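Local coordinates for SNF1-like protein kinase ssp2 (Schizosaccharomyces pombe, PDB 2QRD), which is probably the catalytic subunit of an AMPK-like serine/threonine protein kinase heterotrimer, represented here by its C-terminal adenylate-sensor region, at residues A[35-40]-A[60-65]; A[54-59]-A[80-85]. One frame throughout, in Å; residues are numbered along the deposited sequence.

Contact 1 (A[35-40]-A[60-65])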
# COMPACT_ATOMS: atom_id res chain seq x y z
N GLN A 35 14.99 -17.52 -21.83
CA GLN A 35 15.07 -18.96 -21.89
C GLN A 35 15.31 -19.57 -20.50
O GLN A 35 14.80 -20.67 -20.22
CB GLN A 35 16.15 -19.40 -22.88
CG GLN A 35 16.33 -20.90 -22.91
CD GLN A 35 17.64 -21.32 -23.52
OE1 GLN A 35 17.67 -21.79 -24.65
NE2 GLN A 35 18.72 -21.18 -22.76
N ARG A 36 16.10 -18.89 -19.66
CA ARG A 36 16.29 -19.36 -18.28
C ARG A 36 15.02 -19.22 -17.45
O ARG A 36 14.73 -20.08 -16.62
CB ARG A 36 17.44 -18.64 -17.58
CG ARG A 36 18.80 -19.15 -17.94
CD ARG A 36 19.75 -18.92 -16.78
NE ARG A 36 19.90 -17.50 -16.47
CZ ARG A 36 20.30 -17.02 -15.29
NH1 ARG A 36 20.60 -17.84 -14.28
NH2 ARG A 36 20.42 -15.71 -15.13
N ALA A 37 14.26 -18.16 -17.70
CA ALA A 37 12.99 -17.96 -17.00
C ALA A 37 11.89 -18.92 -17.47
O ALA A 37 10.85 -19.05 -16.83
CB ALA A 37 12.54 -16.51 -17.10
N GLY A 38 12.16 -19.62 -18.57
CA GLY A 38 11.21 -20.55 -19.19
C GLY A 38 10.23 -19.95 -20.20
O GLY A 38 9.33 -20.64 -20.65
N ALA A 39 10.39 -18.67 -20.54
CA ALA A 39 9.50 -18.01 -21.49
C ALA A 39 9.71 -18.57 -22.89
O ALA A 39 10.72 -19.20 -23.17
CB ALA A 39 9.73 -16.49 -21.47
N GLN A 40 8.72 -18.37 -23.76
CA GLN A 40 8.86 -18.66 -25.19
C GLN A 40 8.72 -17.35 -25.91
O GLN A 40 8.13 -16.43 -25.40
CB GLN A 40 7.80 -19.64 -25.68
CG GLN A 40 8.34 -21.01 -25.76
CD GLN A 40 7.39 -22.09 -25.28
OE1 GLN A 40 7.17 -22.25 -24.07
NE2 GLN A 40 6.85 -22.84 -26.21
N SER A 60 6.91 -12.42 -26.22
CA SER A 60 7.19 -13.58 -25.38
C SER A 60 5.89 -14.11 -24.76
O SER A 60 4.95 -13.35 -24.48
CB SER A 60 8.23 -13.25 -24.30
OG SER A 60 7.72 -12.28 -23.40
N ARG A 61 5.84 -15.42 -24.59
CA ARG A 61 4.75 -16.06 -23.89
C ARG A 61 5.30 -16.78 -22.66
O ARG A 61 6.32 -17.48 -22.74
CB ARG A 61 4.00 -17.02 -24.81
CG ARG A 61 2.66 -17.41 -24.28
CD ARG A 61 2.00 -18.38 -25.22
NE ARG A 61 2.87 -19.52 -25.46
CZ ARG A 61 2.73 -20.36 -26.47
NH1 ARG A 61 1.74 -20.17 -27.33
NH2 ARG A 61 3.59 -21.37 -26.63
N TRP A 62 4.62 -16.60 -21.53
CA TRP A 62 5.04 -17.14 -20.23
C TRP A 62 3.88 -17.94 -19.63
O TRP A 62 2.73 -17.44 -19.56
CB TRP A 62 5.34 -16.00 -19.26
CG TRP A 62 6.42 -15.00 -19.65
CD1 TRP A 62 6.41 -14.10 -20.71
CD2 TRP A 62 7.64 -14.76 -18.94
NE1 TRP A 62 7.57 -13.35 -20.71
CE2 TRP A 62 8.33 -13.72 -19.63
CE3 TRP A 62 8.21 -15.33 -17.80
CZ2 TRP A 62 9.58 -13.25 -19.21
CZ3 TRP A 62 9.46 -14.85 -17.37
CH2 TRP A 62 10.13 -13.83 -18.08
N GLU A 63 4.17 -19.17 -19.21
CA GLU A 63 3.20 -19.94 -18.44
C GLU A 63 3.08 -19.27 -17.07
O GLU A 63 4.07 -18.81 -16.52
CB GLU A 63 3.57 -21.45 -18.37
CG GLU A 63 3.47 -22.18 -19.75
CD GLU A 63 2.88 -23.64 -19.72
OE1 GLU A 63 3.62 -24.62 -19.40
OE2 GLU A 63 1.68 -23.82 -20.10
N ILE A 64 1.87 -19.13 -16.54
CA ILE A 64 1.74 -18.48 -15.23
C ILE A 64 1.88 -19.54 -14.16
O ILE A 64 1.10 -20.47 -14.11
CB ILE A 64 0.42 -17.61 -15.09
CG1 ILE A 64 0.36 -16.53 -16.17
CG2 ILE A 64 0.35 -16.95 -13.73
CD1 ILE A 64 -1.02 -15.98 -16.43
N PRO A 65 2.91 -19.42 -13.30
CA PRO A 65 3.19 -20.46 -12.32
C PRO A 65 2.00 -20.90 -11.49
O PRO A 65 1.77 -22.11 -11.35
CB PRO A 65 4.28 -19.85 -11.44
CG PRO A 65 5.01 -18.93 -12.37
CD PRO A 65 3.90 -18.32 -13.20
O HOH W 1 4.85 -20.51 -23.19

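Contact 2 (A[54-59]-A[80-85])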
# COMPACT_ATOMS: atom_id res chain seq x y z
N ASP A 54 13.60 -4.80 -36.62
CA ASP A 54 12.47 -5.40 -35.91
C ASP A 54 12.90 -6.62 -35.09
O ASP A 54 12.19 -7.09 -34.22
CB ASP A 54 11.28 -5.71 -36.84
CG ASP A 54 11.58 -6.80 -37.88
OD1 ASP A 54 10.71 -6.99 -38.75
OD2 ASP A 54 12.65 -7.48 -37.85
N MET A 55 14.12 -7.08 -35.34
CA MET A 55 14.78 -8.07 -34.48
C MET A 55 14.83 -7.63 -33.00
O MET A 55 14.93 -8.48 -32.12
CB MET A 55 16.16 -8.48 -35.04
CG MET A 55 17.33 -7.54 -34.75
SD MET A 55 18.85 -8.20 -35.45
CE MET A 55 20.13 -7.61 -34.35
N TYR A 56 14.73 -6.32 -32.75
CA TYR A 56 14.74 -5.78 -31.38
C TYR A 56 13.36 -5.70 -30.71
O TYR A 56 13.25 -5.28 -29.58
CB TYR A 56 15.45 -4.42 -31.32
CG TYR A 56 16.91 -4.51 -31.70
CD1 TYR A 56 17.35 -4.03 -32.92
CD2 TYR A 56 17.84 -5.10 -30.85
CE1 TYR A 56 18.68 -4.14 -33.29
CE2 TYR A 56 19.20 -5.21 -31.21
CZ TYR A 56 19.61 -4.72 -32.42
OH TYR A 56 20.95 -4.80 -32.80
N THR A 57 12.33 -6.12 -31.43
CA THR A 57 10.97 -6.35 -30.91
C THR A 57 10.79 -7.86 -30.72
O THR A 57 10.81 -8.64 -31.71
CB THR A 57 9.92 -5.81 -31.90
OG1 THR A 57 10.22 -4.45 -32.22
CG2 THR A 57 8.50 -5.89 -31.34
N ILE A 58 10.67 -8.28 -29.46
CA ILE A 58 10.48 -9.69 -29.10
C ILE A 58 9.08 -9.83 -28.46
O ILE A 58 8.75 -9.09 -27.52
CB ILE A 58 11.55 -10.18 -28.06
CG1 ILE A 58 12.98 -9.99 -28.61
CG2 ILE A 58 11.28 -11.63 -27.59
CD1 ILE A 58 14.10 -9.96 -27.52
N LYS A 59 8.28 -10.78 -28.97
CA LYS A 59 7.05 -11.15 -28.28
C LYS A 59 7.27 -12.44 -27.48
O LYS A 59 7.78 -13.42 -28.00
CB LYS A 59 5.85 -11.24 -29.23
CG LYS A 59 5.48 -9.90 -29.86
CD LYS A 59 4.03 -9.79 -30.18
CE LYS A 59 3.79 -8.60 -31.14
NZ LYS A 59 2.39 -8.01 -31.04
N LEU A 80 8.91 -7.17 -25.59
CA LEU A 80 10.13 -6.45 -25.22
C LEU A 80 10.55 -5.60 -26.38
O LEU A 80 10.40 -5.99 -27.51
CB LEU A 80 11.26 -7.40 -24.88
CG LEU A 80 11.14 -8.53 -23.85
CD1 LEU A 80 10.86 -8.02 -22.47
CD2 LEU A 80 10.16 -9.61 -24.25
N GLN A 81 11.07 -4.42 -26.08
CA GLN A 81 11.53 -3.51 -27.12
C GLN A 81 12.83 -2.82 -26.70
O GLN A 81 12.85 -2.11 -25.72
CB GLN A 81 10.45 -2.46 -27.43
CG GLN A 81 10.82 -1.45 -28.51
CD GLN A 81 11.01 -2.08 -29.86
OE1 GLN A 81 10.06 -2.53 -30.49
NE2 GLN A 81 12.25 -2.10 -30.34
N LEU A 82 13.89 -3.06 -27.46
CA LEU A 82 15.14 -2.35 -27.23
C LEU A 82 15.12 -1.00 -27.97
O LEU A 82 14.70 -0.90 -29.13
CB LEU A 82 16.37 -3.21 -27.61
CG LEU A 82 17.74 -2.83 -26.98
CD1 LEU A 82 17.82 -3.19 -25.49
CD2 LEU A 82 18.94 -3.42 -27.71
N TYR A 83 15.55 0.04 -27.24
CA TYR A 83 15.72 1.38 -27.76
C TYR A 83 17.12 1.92 -27.46
O TYR A 83 17.63 1.74 -26.33
CB TYR A 83 14.75 2.34 -27.09
CG TYR A 83 13.29 2.14 -27.41
CD1 TYR A 83 12.78 2.43 -28.68
CD2 TYR A 83 12.41 1.71 -26.42
CE1 TYR A 83 11.43 2.26 -28.96
CE2 TYR A 83 11.06 1.55 -26.68
CZ TYR A 83 10.59 1.83 -27.95
OH TYR A 83 9.26 1.66 -28.17
N GLU A 84 17.72 2.61 -28.43
CA GLU A 84 18.91 3.37 -28.08
C GLU A 84 18.54 4.72 -27.45
O GLU A 84 17.78 5.52 -28.03
CB GLU A 84 19.86 3.55 -29.25
CG GLU A 84 21.26 3.92 -28.80
CD GLU A 84 22.15 4.45 -29.91
OE1 GLU A 84 22.73 3.63 -30.65
OE2 GLU A 84 22.30 5.70 -30.02
N VAL A 85 19.08 4.95 -26.26
CA VAL A 85 18.90 6.21 -25.57
C VAL A 85 19.91 7.22 -26.06
O VAL A 85 19.56 8.35 -26.35
CB VAL A 85 18.98 6.05 -24.03
CG1 VAL A 85 18.95 7.42 -23.35
CG2 VAL A 85 17.83 5.18 -23.54
O HOH W 2 12.60 -3.12 -33.12

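Contact 1 (A[35-40]-A[60-65])
With chi1 at -59°, Trp-62 holds CG anti to its carbonyl carbon, and its indole lies against the methyl groups of Ala-37 and Ala-39. Ala-39 CB stands over one ring face, 3.7 Å from the centroid of the five-membered ring and only 15° off its normal, a CH-pi contact. Ala-37 CB approaches obliquely at the benzo end, 3.5 Å from Trp-62 CZ3. The turn of the indole is restrained by Trp-62 NE1, which donates at 2.9 Å to Ser-60 OG, tilted from the ring plane; this hydroxyl is also bonded to Ile-78 O. Leu-34, Leu-126 and Leu-130 also pack on the indole.

Next to this packing, Gln-40 and Arg-61 form an antiparallel hydrogen-bonded pair. Gln-40 N donates to Arg-61 O at 2.8 Å, almost straight at 175°, and Arg-61 N returns a bond of 2.6 Å to Gln-40 O. Their side chains run side by side, linked by a water that donates to Gln-40 OE1 (3.0 Å) and accepts from Arg-61 NE (3.2 Å), in the guanidinium plane. Tyr-75 makes a cation-pi contact with Arg-61.

Gly-38, with positive phi, is the C-prime residue where Ala-39 N bonds to Leu-34 O and Gly-38 N weakly to Gln-35 O: a Schellman motif that ends helix 23-37 and leads into 40-41, an outermost strand within this chain, in the KA1-like adenylate sensor domain.

Contact 2 (A[54-59]-A[80-85])
The ring of Tyr-56 meets Leu-82 obliquely, Tyr-56 CD2 lying 3.7 Å from Leu-82 CD2, while Met-55 CG sits 3.9 Å above one ring face, offset toward the rim. Tyr-56 closes the 3-10 turn just before strand 57-59, which pairs with strand 80-84 in an antiparallel ladder, their axes at 167°. Tyr-56 OH is bonded to Pro-26 O of the chain of SPCC1919.03c protein. The second flat group, the Gln-81 amide, is gripped at both polar atoms: Thr-57 OG1 donates to Gln-81 OE1 at 2.6 Å, and Gln-81 NE2 donates in its own amide plane to Leu-82 O at 3.0 Å. A third, the Tyr-83 ring, has Gln-81 CG over one face, offset toward the rim.

Within the ladder, Thr-57 and Gln-81 form a non-hydrogen-bonded pair; Ile-58 and Leu-80 form the next, hydrogen-bonded one, with Ile-58 N to Leu-80 O at 3.0 Å and Leu-80 N to Ile-58 O at 2.7 Å. Leu-82 N extends the bonding to Tyr-56 O. On the face of Ile-58 and Leu-80, helix 23-37 covers Ile-58 through Leu-27 and Tyr-31.

The bend of Gln-81 at chi2 (64°) places CD back toward Thr-57. An alanine here would probably leave Thr-57 OG1 without its acceptor and uncover part of the Tyr-83 ring. A water closes the polar cluster, donating to Thr-57 OG1 at 2.9 Å and accepting from Gln-81 NE2 at 3.0 Å.

Both contacts use strand 57-63, but on its two flanks: contact 1 adds 40-41, an outermost strand within this chain, whereas contact 2 joins 57-63 to its inner neighbour 74-84. Their centres are about 18 Å apart, on opposite sides of the chain's centre, yet they touch where Ser-60 OG packs 3.7 Å from Leu-80 CD2. Contact 1 is partly buried, with one strand pair and two alanine methyls, at and just past a helix end, packed on a strand's indole; contact 2 is buried, with two pairs and aliphatic and tyrosine packing. Each includes a water-bridged polar pair, a charged guanidinium in contact 1 and neutral groups in contact 2. The SPCC1919.03c chain borders both.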